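Local coordinates for protein metallophosphoesterase (Clostridium thermocellum, PDB 4J6O) that is the manganese-bound phosphatase domain of bacterial Pnkp, which probably removes 2',3' phosphates from broken RNA ends during repair with Hen1, at residues P13-D19 with L233-P239. Numbering follows the deposited sequence.
With MN (manganese (II) ion), chain J.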
loop_
_atom_site.group_PDB
_atom_site.type_symbol
_atom_site.label_atom_id
_atom_site.label_comp_id
_atom_site.label_asym_id
_atom_site.label_seq_id
_atom_site.Cartn_x
_atom_site.Cartn_y
_atom_site.Cartn_z
ATOM N N PRO A 13 8.808 16.698 0.619
ATOM C CA PRO A 13 8.956 15.422 1.347
ATOM C C PRO A 13 7.768 14.468 1.318
ATOM O O PRO A 13 6.641 14.935 1.151
ATOM C CB PRO A 13 9.099 15.873 2.806
ATOM C CG PRO A 13 9.744 17.228 2.693
ATOM C CD PRO A 13 9.095 17.855 1.480
ATOM N N PHE A 14 8.027 13.175 1.527
ATOM C CA PHE A 14 6.944 12.179 1.504
ATOM C C PHE A 14 7.023 11.361 2.759
ATOM O O PHE A 14 8.100 11.155 3.308
ATOM C CB PHE A 14 7.133 11.171 0.356
ATOM C CG PHE A 14 7.167 11.791 -0.994
ATOM C CD1 PHE A 14 6.035 12.361 -1.525
ATOM C CD2 PHE A 14 8.348 11.792 -1.745
ATOM C CE1 PHE A 14 6.060 12.915 -2.791
ATOM C CE2 PHE A 14 8.375 12.309 -3.018
ATOM C CZ PHE A 14 7.253 12.908 -3.543
ATOM N N ASP A 15 5.868 10.894 3.223
ATOM C CA ASP A 15 5.828 9.893 4.278
ATOM C C ASP A 15 5.162 8.697 3.671
ATOM O O ASP A 15 4.027 8.792 3.178
ATOM C CB ASP A 15 5.071 10.443 5.474
ATOM C CG ASP A 15 5.793 11.633 6.078
ATOM O OD1 ASP A 15 6.992 11.511 6.360
ATOM O OD2 ASP A 15 5.153 12.680 6.236
ATOM N N ILE A 16 5.934 7.624 3.600
ATOM C CA ILE A 16 5.555 6.444 2.796
ATOM C C ILE A 16 5.075 5.356 3.745
ATOM O O ILE A 16 5.778 5.023 4.700
ATOM C CB ILE A 16 6.762 5.935 1.981
ATOM C CG1 ILE A 16 7.367 7.074 1.143
ATOM C CG2 ILE A 16 6.320 4.762 1.068
ATOM C CD1 ILE A 16 8.672 6.706 0.505
ATOM N N ILE A 17 3.845 4.857 3.550
ATOM C CA ILE A 17 3.203 4.040 4.616
ATOM C C ILE A 17 2.919 2.637 4.034
ATOM O O ILE A 17 2.394 2.506 2.917
ATOM C CB ILE A 17 1.900 4.690 5.090
ATOM C CG1 ILE A 17 2.246 6.002 5.842
ATOM C CG2 ILE A 17 1.162 3.792 6.088
ATOM C CD1 ILE A 17 1.089 6.811 6.307
ATOM N N GLY A 18 3.240 1.603 4.817
ATOM C CA GLY A 18 3.059 0.214 4.381
ATOM C C GLY A 18 1.630 -0.281 4.560
ATOM O O GLY A 18 0.688 0.475 4.743
ATOM N N ASP A 19 1.467 -1.605 4.432
ATOM C CA ASP A 19 0.121 -2.177 4.362
ATOM C C ASP A 19 -0.714 -1.866 5.597
ATOM O O ASP A 19 -0.331 -2.186 6.733
ATOM C CB ASP A 19 0.237 -3.700 4.293
ATOM C CG ASP A 19 1.108 -4.187 3.184
ATOM O OD1 ASP A 19 2.246 -3.699 2.917
ATOM O OD2 ASP A 19 0.658 -5.217 2.566
ATOM N N LEU A 233 2.610 -0.509 12.224
ATOM C CA LEU A 233 2.420 0.206 10.969
ATOM C C LEU A 233 3.574 1.196 10.874
ATOM O O LEU A 233 3.796 1.995 11.819
ATOM C CB LEU A 233 1.104 0.952 10.971
ATOM C CG LEU A 233 0.720 1.575 9.644
ATOM C CD1 LEU A 233 0.467 0.452 8.610
ATOM C CD2 LEU A 233 -0.559 2.468 9.771
ATOM N N THR A 234 4.303 1.113 9.763
ATOM C CA THR A 234 5.515 1.894 9.562
ATOM C C THR A 234 5.345 2.966 8.484
ATOM O O THR A 234 4.772 2.680 7.374
ATOM C CB THR A 234 6.697 0.953 9.188
ATOM O OG1 THR A 234 6.976 0.134 10.325
ATOM C CG2 THR A 234 7.923 1.767 8.797
ATOM N N ALA A 235 5.916 4.146 8.753
ATOM C CA ALA A 235 6.109 5.151 7.695
ATOM C C ALA A 235 7.584 5.363 7.499
ATOM O O ALA A 235 8.352 5.345 8.476
ATOM C CB ALA A 235 5.481 6.524 8.080
ATOM N N TYR A 236 7.983 5.597 6.260
ATOM C CA TYR A 236 9.350 5.938 5.921
ATOM C C TYR A 236 9.339 7.379 5.452
ATOM O O TYR A 236 8.611 7.744 4.502
ATOM C CB TYR A 236 9.857 4.973 4.810
ATOM C CG TYR A 236 11.298 5.183 4.372
ATOM C CD1 TYR A 236 11.627 6.171 3.429
ATOM C CD2 TYR A 236 12.301 4.355 4.822
ATOM C CE1 TYR A 236 12.960 6.335 3.021
ATOM C CE2 TYR A 236 13.616 4.498 4.405
ATOM C CZ TYR A 236 13.924 5.477 3.510
ATOM O OH TYR A 236 15.228 5.565 3.096
ATOM N N ARG A 237 10.112 8.236 6.157
ATOM C CA ARG A 237 10.100 9.646 5.832
ATOM C C ARG A 237 11.215 9.891 4.826
ATOM O O ARG A 237 12.350 9.460 5.006
ATOM C CB ARG A 237 10.339 10.474 7.108
ATOM C CG ARG A 237 9.416 10.055 8.187
ATOM C CD ARG A 237 9.463 11.017 9.374
ATOM N NE ARG A 237 8.849 12.303 9.105
ATOM C CZ ARG A 237 9.496 13.478 9.259
ATOM N NH1 ARG A 237 10.783 13.539 9.622
ATOM N NH2 ARG A 237 8.867 14.615 9.034
ATOM N N TYR A 238 10.835 10.484 3.712
ATOM C CA TYR A 238 11.733 10.798 2.610
ATOM C C TYR A 238 11.762 12.308 2.380
ATOM O O TYR A 238 10.713 12.919 2.280
ATOM C CB TYR A 238 11.186 10.119 1.351
ATOM C CG TYR A 238 12.054 10.341 0.133
ATOM C CD1 TYR A 238 11.881 11.461 -0.640
ATOM C CD2 TYR A 238 13.058 9.432 -0.220
ATOM C CE1 TYR A 238 12.691 11.684 -1.756
ATOM C CE2 TYR A 238 13.858 9.634 -1.343
ATOM C CZ TYR A 238 13.676 10.786 -2.086
ATOM O OH TYR A 238 14.462 11.027 -3.205
ATOM N N PRO A 239 12.966 12.907 2.212
ATOM C CA PRO A 239 14.283 12.289 2.042
ATOM C C PRO A 239 15.058 12.078 3.315
ATOM O O PRO A 239 16.232 11.675 3.193
ATOM C CB PRO A 239 15.025 13.302 1.164
ATOM C CG PRO A 239 14.467 14.600 1.654
ATOM C CD PRO A 239 12.991 14.342 1.888
HETATM MN MN MN J . -0.491 -7.046 2.472
HETATM O O HOH W 1 6.262 13.593 8.895
HETATM O O HOH W 2 0.653 -7.644 4.386
#
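Phe14 turns the edge of its ring to the Tyr238 side chain, CD2 lying 3.7 Å from Tyr238 CD1, and Ile16 CD1 continues this apolar layer, 4.2 Å from Tyr236 CD1 and 4.3 Å from Tyr238 CB. The layer packs on Leu151 and Val153 of strand 151-154 and on Leu203 and Val205 of strand 203-206, in the second sheet of the fold; beyond it, the Tyr238 hydroxyl hydrogen-bonds Asp147. Beneath the side chains the strands run antiparallel. Phe14 N donates to Tyr238 O and Tyr238 N to Phe14 O, both at 2.8 Å, Ile16 pairs likewise with Tyr236, and Gly18 N reaches Thr234 O at 3.2 Å. This is the inner part of one sheet of the two-sheet calcineurin-like phosphoesterase sandwich: strand 14-17 lies between parallel strand 59-62 and antiparallel strand 232-238. On the other face, Asp15 OD1 forms a long salt bridge with Arg237 NE (3.4 Å), and water 1 links Asp15 OD2 (3.0 Å) to Arg237 NH2 (2.8 Å); Asp15 also hydrogen-bonds Tyr36 and forms a salt bridge with Arg58, while Arg237 forms one with Glu242. Farther along that face, Ile17 CG1 meets Ala235 CB at 4.0 Å. Past the end of strand 14-17, Asp19 O lies 3.3 Å from Leu233 CD1; the Asp19 CA-to-CB bond points away from strand 232-238, and Asp19 OD2 binds manganese at 2.2 Å alongside His21 and Asp65.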